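Local coordinates for alpha-14 giardin (Giardia lamblia, PDB 3CHJ), which binds calcium and phospholipid as a member of the annexin family and may link the membrane to the underlying axoneme as a calcium-regulated structural element, at residues A[163-168]-A[194-199]; A[289-294]-A[309-314]; A[14-19]-A[52-57]. All blocks are in the same frame, centred on the assembly; numbering follows the deposited sequence.

Contact 1 of 3, residues A[163-168]-A[194-199]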
loop_
_atom_site.group_PDB
_atom_site.type_symbol
_atom_site.label_atom_id
_atom_site.label_comp_id
_atom_site.label_asym_id
_atom_site.label_seq_id
_atom_site.Cartn_x
_atom_site.Cartn_y
_atom_site.Cartn_z
ATOM N N HIS A 163 -11.734 26.947 10.677
ATOM C CA HIS A 163 -11.265 28.170 10.008
ATOM C C HIS A 163 -10.112 27.905 9.036
ATOM O O HIS A 163 -10.113 28.416 7.915
ATOM C CB HIS A 163 -10.864 29.263 11.018
ATOM C CG HIS A 163 -10.368 30.532 10.377
ATOM N ND1 HIS A 163 -11.203 31.418 9.732
ATOM C CD2 HIS A 163 -9.122 31.054 10.276
ATOM C CE1 HIS A 163 -10.495 32.428 9.258
ATOM N NE2 HIS A 163 -9.228 32.233 9.576
ATOM N N GLU A 164 -9.147 27.105 9.476
ATOM C CA GLU A 164 -7.998 26.768 8.635
ATOM C C GLU A 164 -8.442 25.962 7.417
ATOM O O GLU A 164 -7.943 26.176 6.321
ATOM C CB GLU A 164 -6.950 26.004 9.444
ATOM C CG GLU A 164 -6.369 26.804 10.617
ATOM C CD GLU A 164 -5.541 25.947 11.570
ATOM O OE1 GLU A 164 -6.093 25.391 12.563
ATOM O OE2 GLU A 164 -4.321 25.844 11.334
ATOM N N LEU A 165 -9.414 25.079 7.616
ATOM C CA LEU A 165 -9.973 24.305 6.506
ATOM C C LEU A 165 -10.678 25.200 5.512
ATOM O O LEU A 165 -10.525 25.014 4.307
ATOM C CB LEU A 165 -10.910 23.202 6.998
ATOM C CG LEU A 165 -10.302 21.823 7.254
ATOM C CD1 LEU A 165 -9.172 21.898 8.254
ATOM C CD2 LEU A 165 -11.389 20.864 7.736
ATOM N N GLU A 166 -11.451 26.175 6.007
ATOM C CA GLU A 166 -12.099 27.139 5.114
ATOM C C GLU A 166 -11.082 27.914 4.269
ATOM O O GLU A 166 -11.292 28.114 3.070
ATOM C CB GLU A 166 -12.999 28.115 5.888
ATOM C CG GLU A 166 -14.148 27.468 6.671
ATOM C CD GLU A 166 -15.352 27.067 5.810
ATOM O OE1 GLU A 166 -15.311 27.247 4.568
ATOM O OE2 GLU A 166 -16.347 26.569 6.396
ATOM N N GLU A 167 -9.976 28.340 4.892
ATOM C CA GLU A 167 -8.918 29.050 4.181
ATOM C C GLU A 167 -8.272 28.173 3.110
ATOM O O GLU A 167 -8.094 28.610 1.980
ATOM C CB GLU A 167 -7.840 29.516 5.156
ATOM C CG GLU A 167 -8.276 30.588 6.144
ATOM C CD GLU A 167 -7.161 30.931 7.137
ATOM O OE1 GLU A 167 -6.664 30.021 7.840
ATOM O OE2 GLU A 167 -6.777 32.119 7.216
ATOM N N ASP A 168 -7.908 26.947 3.487
ATOM C CA ASP A 168 -7.292 26.012 2.537
ATOM C C ASP A 168 -8.244 25.594 1.426
ATOM O O ASP A 168 -7.805 25.303 0.311
ATOM C CB ASP A 168 -6.776 24.771 3.254
ATOM C CG ASP A 168 -5.555 25.053 4.085
ATOM O OD1 ASP A 168 -4.904 26.111 3.865
ATOM O OD2 ASP A 168 -5.249 24.211 4.952
ATOM N N ALA A 194 -0.125 16.290 2.517
ATOM C CA ALA A 194 0.912 15.701 3.373
ATOM C C ALA A 194 0.660 15.851 4.867
ATOM O O ALA A 194 1.143 15.020 5.647
ATOM C CB ALA A 194 2.289 16.261 3.041
ATOM N N THR A 195 -0.053 16.915 5.271
ATOM C CA THR A 195 -0.145 17.251 6.705
ATOM C C THR A 195 -1.548 17.209 7.323
ATOM O O THR A 195 -1.684 17.303 8.552
ATOM C CB THR A 195 0.555 18.606 7.070
ATOM O OG1 THR A 195 -0.309 19.712 6.772
ATOM C CG2 THR A 195 1.877 18.772 6.330
ATOM N N TYR A 196 -2.590 17.065 6.501
ATOM C CA TYR A 196 -3.936 16.928 7.100
ATOM C C TYR A 196 -4.110 15.571 7.772
ATOM O O TYR A 196 -3.605 14.542 7.303
ATOM C CB TYR A 196 -5.037 17.092 6.050
ATOM C CG TYR A 196 -5.549 18.504 5.874
ATOM C CD1 TYR A 196 -4.683 19.590 5.833
ATOM C CD2 TYR A 196 -6.930 18.742 5.703
ATOM C CE1 TYR A 196 -5.174 20.896 5.643
ATOM C CE2 TYR A 196 -7.403 20.018 5.529
ATOM C CZ TYR A 196 -6.522 21.087 5.506
ATOM O OH TYR A 196 -7.036 22.354 5.316
ATOM N N THR A 197 -4.825 15.565 8.891
ATOM C CA THR A 197 -5.337 14.327 9.443
ATOM C C THR A 197 -6.449 13.734 8.577
ATOM O O THR A 197 -7.073 14.442 7.755
ATOM C CB THR A 197 -5.912 14.538 10.870
ATOM O OG1 THR A 197 -7.010 15.454 10.799
ATOM C CG2 THR A 197 -4.848 15.115 11.802
ATOM N N ARG A 198 -6.730 12.449 8.786
ATOM C CA ARG A 198 -7.845 11.792 8.101
ATOM C C ARG A 198 -9.163 12.530 8.362
ATOM O O ARG A 198 -9.914 12.792 7.430
ATOM C CB ARG A 198 -7.960 10.328 8.510
ATOM C CG ARG A 198 -9.275 9.668 8.086
ATOM C CD ARG A 198 -9.216 8.144 8.051
ATOM N NE ARG A 198 -8.205 7.643 7.118
ATOM C CZ ARG A 198 -7.059 7.093 7.505
ATOM N NH1 ARG A 198 -6.787 6.947 8.801
ATOM N NH2 ARG A 198 -6.188 6.652 6.601
ATOM N N ALA A 199 -9.415 12.890 9.623
ATOM C CA ALA A 199 -10.682 13.555 9.963
ATOM C C ALA A 199 -10.808 14.896 9.262
ATOM O O ALA A 199 -11.863 15.216 8.678
ATOM C CB ALA A 199 -10.795 13.730 11.478
#
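Tyr196 reaches from the turn between helices 186-195 and 198-211 to helix 162-177 and gives its phenol to Asp168, a buried hydrogen bond from the tyrosine hydroxyl to the aspartate carboxylate, joining helices of this all-helical annexin fold. Tyr196 OH donates to Asp168 OD2 at 2.6 Å, a short bond, and the carboxylate receives it through the anti lone pair of OD2, the one directed away from OD1. The two side chains run alongside each other, pointing opposite ways; OD2 lies at the edge of the phenol ring, in its plane, while the carboxylate is turned 40° from that plane. With CG anti to its carbonyl carbon (chi1 -72°), the Asp168 carboxylate is carried toward the turn, where OD2 can meet the hydroxyl. OD1 is held separately by a salt bridge to Arg191, so both carboxylate oxygens have a partner and the group's rotation is probably fixed. Leu165, one turn earlier, packs on the ring with CD1 3.8 Å from Tyr196 CE2. It also packs on Gln203 and Met207, and Tyr196 itself rests on Leu204, so helix 198-211 adjoins both residues. Among the atoms of Leu165, CD1 comes closest to the hydroxyl as well, at 3.7 Å from Tyr196 OH.

Contact 2 of 3, residues A[289-294]-A[309-314]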
loop_
_atom_site.group_PDB
_atom_site.type_symbol
_atom_site.label_atom_id
_atom_site.label_comp_id
_atom_site.label_asym_id
_atom_site.label_seq_id
_atom_site.Cartn_x
_atom_site.Cartn_y
_atom_site.Cartn_z
ATOM N N GLN A 289 -16.944 -3.635 -12.529
ATOM C CA GLN A 289 -16.641 -5.051 -12.679
ATOM C C GLN A 289 -16.257 -5.627 -11.312
ATOM O O GLN A 289 -15.563 -4.967 -10.534
ATOM C CB GLN A 289 -15.487 -5.221 -13.672
ATOM C CG GLN A 289 -15.057 -6.676 -13.904
ATOM C CD GLN A 289 -13.958 -6.816 -14.932
ATOM O OE1 GLN A 289 -13.053 -5.989 -15.027
ATOM N NE2 GLN A 289 -14.017 -7.899 -15.702
ATOM N N ALA A 290 -16.686 -6.855 -11.027
ATOM C CA ALA A 290 -16.241 -7.561 -9.814
ATOM C C ALA A 290 -14.737 -7.759 -9.822
ATOM O O ALA A 290 -14.154 -8.109 -10.843
ATOM C CB ALA A 290 -16.932 -8.932 -9.694
ATOM N N PHE A 291 -14.119 -7.548 -8.667
ATOM C CA PHE A 291 -12.684 -7.785 -8.491
ATOM C C PHE A 291 -12.278 -9.167 -8.965
ATOM O O PHE A 291 -11.279 -9.312 -9.689
ATOM C CB PHE A 291 -12.327 -7.626 -7.006
ATOM C CG PHE A 291 -10.853 -7.831 -6.692
ATOM C CD1 PHE A 291 -9.986 -6.745 -6.633
ATOM C CD2 PHE A 291 -10.352 -9.111 -6.432
ATOM C CE1 PHE A 291 -8.639 -6.934 -6.338
ATOM C CE2 PHE A 291 -9.007 -9.307 -6.147
ATOM C CZ PHE A 291 -8.146 -8.224 -6.102
ATOM N N ASP A 292 -13.051 -10.180 -8.564
ATOM C CA ASP A 292 -12.681 -11.557 -8.904
ATOM C C ASP A 292 -12.696 -11.771 -10.409
ATOM O O ASP A 292 -11.906 -12.555 -10.931
ATOM C CB ASP A 292 -13.589 -12.571 -8.192
ATOM C CG ASP A 292 -13.305 -12.684 -6.698
ATOM O OD1 ASP A 292 -12.308 -12.101 -6.197
ATOM O OD2 ASP A 292 -14.107 -13.360 -6.010
ATOM N N GLU A 293 -13.588 -11.067 -11.108
ATOM C CA GLU A 293 -13.679 -11.214 -12.560
ATOM C C GLU A 293 -12.474 -10.596 -13.256
ATOM O O GLU A 293 -11.924 -11.179 -14.190
ATOM C CB GLU A 293 -14.982 -10.606 -13.069
ATOM C CG GLU A 293 -15.227 -10.793 -14.553
ATOM C CD GLU A 293 -16.487 -10.080 -15.022
ATOM O OE1 GLU A 293 -17.561 -10.296 -14.410
ATOM O OE2 GLU A 293 -16.389 -9.307 -15.993
ATOM N N ARG A 294 -12.054 -9.416 -12.800
ATOM C CA ARG A 294 -10.830 -8.811 -13.307
ATOM C C ARG A 294 -9.611 -9.692 -13.012
ATOM O O ARG A 294 -8.774 -9.926 -13.876
ATOM C CB ARG A 294 -10.631 -7.392 -12.746
ATOM C CG ARG A 294 -9.452 -6.651 -13.369
ATOM C CD ARG A 294 -9.694 -6.352 -14.861
ATOM N NE ARG A 294 -8.531 -5.734 -15.490
ATOM C CZ ARG A 294 -8.277 -4.428 -15.455
ATOM N NH1 ARG A 294 -9.108 -3.603 -14.828
ATOM N NH2 ARG A 294 -7.196 -3.949 -16.048
ATOM N N LEU A 309 -8.062 -14.875 -2.877
ATOM C CA LEU A 309 -8.302 -15.350 -1.515
ATOM C C LEU A 309 -7.850 -14.342 -0.448
ATOM O O LEU A 309 -8.533 -14.115 0.551
ATOM C CB LEU A 309 -7.595 -16.703 -1.309
ATOM C CG LEU A 309 -7.826 -17.407 0.027
ATOM C CD1 LEU A 309 -9.308 -17.571 0.313
ATOM C CD2 LEU A 309 -7.121 -18.761 -0.017
ATOM N N LEU A 310 -6.692 -13.721 -0.648
ATOM C CA LEU A 310 -6.189 -12.765 0.346
ATOM C C LEU A 310 -7.128 -11.591 0.511
ATOM O O LEU A 310 -7.295 -11.077 1.622
ATOM C CB LEU A 310 -4.806 -12.249 -0.071
ATOM C CG LEU A 310 -3.701 -13.276 0.194
ATOM C CD1 LEU A 310 -2.408 -12.899 -0.577
ATOM C CD2 LEU A 310 -3.424 -13.420 1.676
ATOM N N TRP A 311 -7.751 -11.173 -0.589
ATOM C CA TRP A 311 -8.656 -10.044 -0.555
ATOM C C TRP A 311 -10.085 -10.418 -0.168
ATOM O O TRP A 311 -10.963 -9.553 -0.105
ATOM C CB TRP A 311 -8.612 -9.321 -1.903
ATOM C CG TRP A 311 -7.428 -8.441 -2.030
ATOM C CD1 TRP A 311 -6.361 -8.594 -2.880
ATOM C CD2 TRP A 311 -7.194 -7.244 -1.297
ATOM N NE1 TRP A 311 -5.466 -7.550 -2.703
ATOM C CE2 TRP A 311 -5.964 -6.706 -1.739
ATOM C CE3 TRP A 311 -7.895 -6.579 -0.281
ATOM C CZ2 TRP A 311 -5.436 -5.529 -1.215
ATOM C CZ3 TRP A 311 -7.371 -5.418 0.237
ATOM C CH2 TRP A 311 -6.156 -4.899 -0.224
ATOM N N GLU A 312 -10.326 -11.702 0.071
ATOM C CA GLU A 312 -11.619 -12.100 0.586
ATOM C C GLU A 312 -11.654 -11.751 2.073
ATOM O O GLU A 312 -10.795 -12.184 2.842
ATOM C CB GLU A 312 -11.869 -13.593 0.360
ATOM C CG GLU A 312 -13.305 -14.008 0.629
ATOM C CD GLU A 312 -14.305 -13.557 -0.447
ATOM O OE1 GLU A 312 -15.467 -13.987 -0.333
ATOM O OE2 GLU A 312 -13.970 -12.801 -1.404
ATOM N N PRO A 313 -12.644 -10.961 2.484
ATOM C CA PRO A 313 -12.751 -10.589 3.892
ATOM C C PRO A 313 -12.695 -11.803 4.834
ATOM O O PRO A 313 -13.416 -12.791 4.637
ATOM C CB PRO A 313 -14.133 -9.922 3.971
ATOM C CG PRO A 313 -14.376 -9.418 2.595
ATOM C CD PRO A 313 -13.732 -10.388 1.666
ATOM N N VAL A 314 -11.823 -11.740 5.839
ATOM C CA VAL A 314 -11.882 -12.713 6.925
ATOM C C VAL A 314 -12.983 -12.224 7.844
ATOM O O VAL A 314 -12.982 -11.055 8.253
ATOM C CB VAL A 314 -10.549 -12.860 7.687
ATOM C CG1 VAL A 314 -10.720 -13.763 8.921
ATOM C CG2 VAL A 314 -9.478 -13.460 6.785
#
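This is a buried aromatic contact between Phe291 and Trp311 within the fourth annexin repeat, joining the first turn of helix 291-298 to the residue that follows helix 301-310. The CA atoms of Phe291 and Trp311 are 9.2 Å apart and both CB atoms are directed across the gap. Phe291 CG lies anti to the backbone N (chi1 -179°), which extends the ring so that its far atom does the touching: CZ comes within 3.7 Å of Trp311 CD1. The side chains cross at about a right angle, yet the phenyl and the five-membered ring of the indole are inclined at 58°, with centroids 5.2 Å apart. The rings therefore meet obliquely. Phe291 does make edge-to-face contacts elsewhere, with Tyr283 and Phe255, and both rings of the pair touch Met251 of helix 243-254. The indole nitrogen is satisfied by Thr269, so Trp311 is tied by a polar bond as well as by packing. Beside the rings, Asp292 OD2 and Glu312 OE2 stand 4.6 Å apart, and Lys280 forms salt bridges with both residues. The chemistry thus implies an apolar ring contact flanked by two carboxylates whose mutual repulsion is probably offset by a shared lysine.

Contact 3 of 3, residues A[14-19]-A[52-57]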
loop_
_atom_site.group_PDB
_atom_site.type_symbol
_atom_site.label_atom_id
_atom_site.label_comp_id
_atom_site.label_asym_id
_atom_site.label_seq_id
_atom_site.Cartn_x
_atom_site.Cartn_y
_atom_site.Cartn_z
ATOM N N ALA A 14 3.354 -27.943 13.970
ATOM C CA ALA A 14 2.237 -28.337 13.111
ATOM C C ALA A 14 2.057 -27.405 11.901
ATOM O O ALA A 14 1.832 -27.862 10.770
ATOM C CB ALA A 14 0.951 -28.408 13.932
ATOM N N VAL A 15 2.171 -26.098 12.130
ATOM C CA VAL A 15 2.061 -25.135 11.031
ATOM C C VAL A 15 3.238 -25.271 10.047
ATOM O O VAL A 15 3.042 -25.185 8.835
ATOM C CB VAL A 15 1.876 -23.675 11.535
ATOM C CG1 VAL A 15 1.816 -22.696 10.359
ATOM C CG2 VAL A 15 0.611 -23.568 12.354
ATOM N N VAL A 16 4.440 -25.516 10.569
ATOM C CA VAL A 16 5.610 -25.796 9.729
ATOM C C VAL A 16 5.352 -26.995 8.801
ATOM O O VAL A 16 5.630 -26.930 7.591
ATOM C CB VAL A 16 6.891 -25.984 10.589
ATOM C CG1 VAL A 16 8.048 -26.575 9.776
ATOM C CG2 VAL A 16 7.307 -24.645 11.199
ATOM N N GLN A 17 4.802 -28.080 9.354
ATOM C CA GLN A 17 4.539 -29.263 8.527
ATOM C C GLN A 17 3.475 -28.975 7.464
ATOM O O GLN A 17 3.543 -29.505 6.350
ATOM C CB GLN A 17 4.226 -30.508 9.377
ATOM C CG GLN A 17 2.894 -30.509 10.131
ATOM C CD GLN A 17 1.745 -31.180 9.362
ATOM O OE1 GLN A 17 1.780 -32.387 9.088
ATOM N NE2 GLN A 17 0.711 -30.404 9.041
ATOM N N LYS A 18 2.537 -28.085 7.787
ATOM C CA LYS A 18 1.507 -27.706 6.824
ATOM C C LYS A 18 2.129 -26.937 5.645
ATOM O O LYS A 18 1.716 -27.103 4.485
ATOM C CB LYS A 18 0.425 -26.860 7.493
ATOM C CG LYS A 18 -0.798 -26.671 6.624
ATOM C CD LYS A 18 -1.906 -25.919 7.363
ATOM C CE LYS A 18 -3.179 -25.883 6.540
ATOM N NZ LYS A 18 -4.186 -24.958 7.148
ATOM N N VAL A 19 3.102 -26.083 5.960
ATOM C CA VAL A 19 3.863 -25.341 4.951
ATOM C C VAL A 19 4.648 -26.301 4.040
ATOM O O VAL A 19 4.566 -26.212 2.812
ATOM C CB VAL A 19 4.806 -24.291 5.611
ATOM C CG1 VAL A 19 5.767 -23.681 4.594
ATOM C CG2 VAL A 19 3.965 -23.195 6.295
ATOM N N GLN A 52 13.305 -23.085 9.750
ATOM C CA GLN A 52 14.725 -23.373 9.605
ATOM C C GLN A 52 15.207 -24.349 10.682
ATOM O O GLN A 52 15.901 -25.313 10.378
ATOM C CB GLN A 52 15.543 -22.071 9.629
ATOM C CG GLN A 52 17.028 -22.231 10.017
ATOM C CD GLN A 52 17.803 -23.155 9.086
ATOM O OE1 GLN A 52 17.467 -23.296 7.908
ATOM N NE2 GLN A 52 18.847 -23.787 9.615
ATOM N N ALA A 53 14.827 -24.092 11.933
ATOM C CA ALA A 53 15.247 -24.929 13.055
ATOM C C ALA A 53 14.778 -26.379 12.877
ATOM O O ALA A 53 15.548 -27.320 13.102
ATOM C CB ALA A 53 14.740 -24.347 14.376
ATOM N N ILE A 54 13.525 -26.539 12.449
ATOM C CA ILE A 54 12.893 -27.852 12.259
ATOM C C ILE A 54 13.381 -28.604 11.008
ATOM O O ILE A 54 13.693 -29.796 11.083
ATOM C CB ILE A 54 11.338 -27.737 12.275
ATOM C CG1 ILE A 54 10.849 -27.422 13.692
ATOM C CG2 ILE A 54 10.662 -29.020 11.747
ATOM C CD1 ILE A 54 9.357 -27.250 13.810
ATOM N N THR A 55 13.461 -27.908 9.875
ATOM C CA THR A 55 13.763 -28.545 8.586
ATOM C C THR A 55 15.241 -28.453 8.197
ATOM O O THR A 55 15.700 -29.184 7.317
ATOM C CB THR A 55 12.928 -27.933 7.428
ATOM O OG1 THR A 55 13.371 -26.592 7.189
ATOM C CG2 THR A 55 11.427 -27.944 7.743
ATOM N N GLY A 56 15.979 -27.539 8.826
ATOM C CA GLY A 56 17.383 -27.319 8.475
ATOM C C GLY A 56 17.549 -26.531 7.182
ATOM O O GLY A 56 18.671 -26.292 6.731
ATOM N N THR A 57 16.424 -26.125 6.591
ATOM C CA THR A 57 16.410 -25.345 5.357
ATOM C C THR A 57 15.676 -24.041 5.621
ATOM O O THR A 57 14.642 -24.028 6.297
ATOM C CB THR A 57 15.683 -26.101 4.216
ATOM O OG1 THR A 57 16.302 -27.377 4.014
ATOM C CG2 THR A 57 15.739 -25.317 2.909
#
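Val16 CG1 of helix 12-24 meets both Ile54 and Thr55, at the C-terminal end of helix 41-55, in apolar helix-helix packing of the all-helical annexin fold. Toward Ile54 the approach is tip to tip, Val16 CG1 lying 4.1 Å from Ile54 CG2. Thr55 is crossed obliquely instead, its methyl CG2 standing 4.2 Å from Val16 CG1. Both distances are normal methyl-methyl separations, and the buried surface is a modest 105 Å² in all. The valine is placed by its torsion: CG1 is anti to the backbone N (chi1 167°) and extends across the gap, where the CA atoms of Val16 and Ile54 are 8.0 Å apart. In Thr55, chi1 of 69° sets OG1 between the backbone N and the carbonyl carbon, while CG2 is left facing the valine. The hydroxyl is held within its own helix end: it bonds to Phe51 O and accepts from Thr57 N at 3.1 Å, an ST turn at the point where Gly56 leaves the helix with positive phi. Further out, Val16 also packs on Met47 and Phe51, so the contact continues along helix 41-55, and Val19 bridges from Phe51 to Leu32 and Ile35 of helix 31-38.

Overall arrangement
Contacts 1 and 2 are buried, whereas contact 3 is only partly so, with Ile54 exposed. The three share no helix and do not touch: contacts 1 and 3 lie on opposite sides of the chain's centre, about 50 Å apart between centres, and contact 2 lies nearer that centre, about 10 Å from contact 3 at the nearest atoms. Helix 31-38, however, borders both contacts 2 and 3, through Leu309 and Leu310 in one and Val19 in the other. Chemistry differs with place: contact 1 relies on a hydrogen bond from a phenol to a carboxylate, contact 2 on an oblique aromatic pair, and contact 3 on methyl groups alone. Each involves residues at or just beyond a helix end.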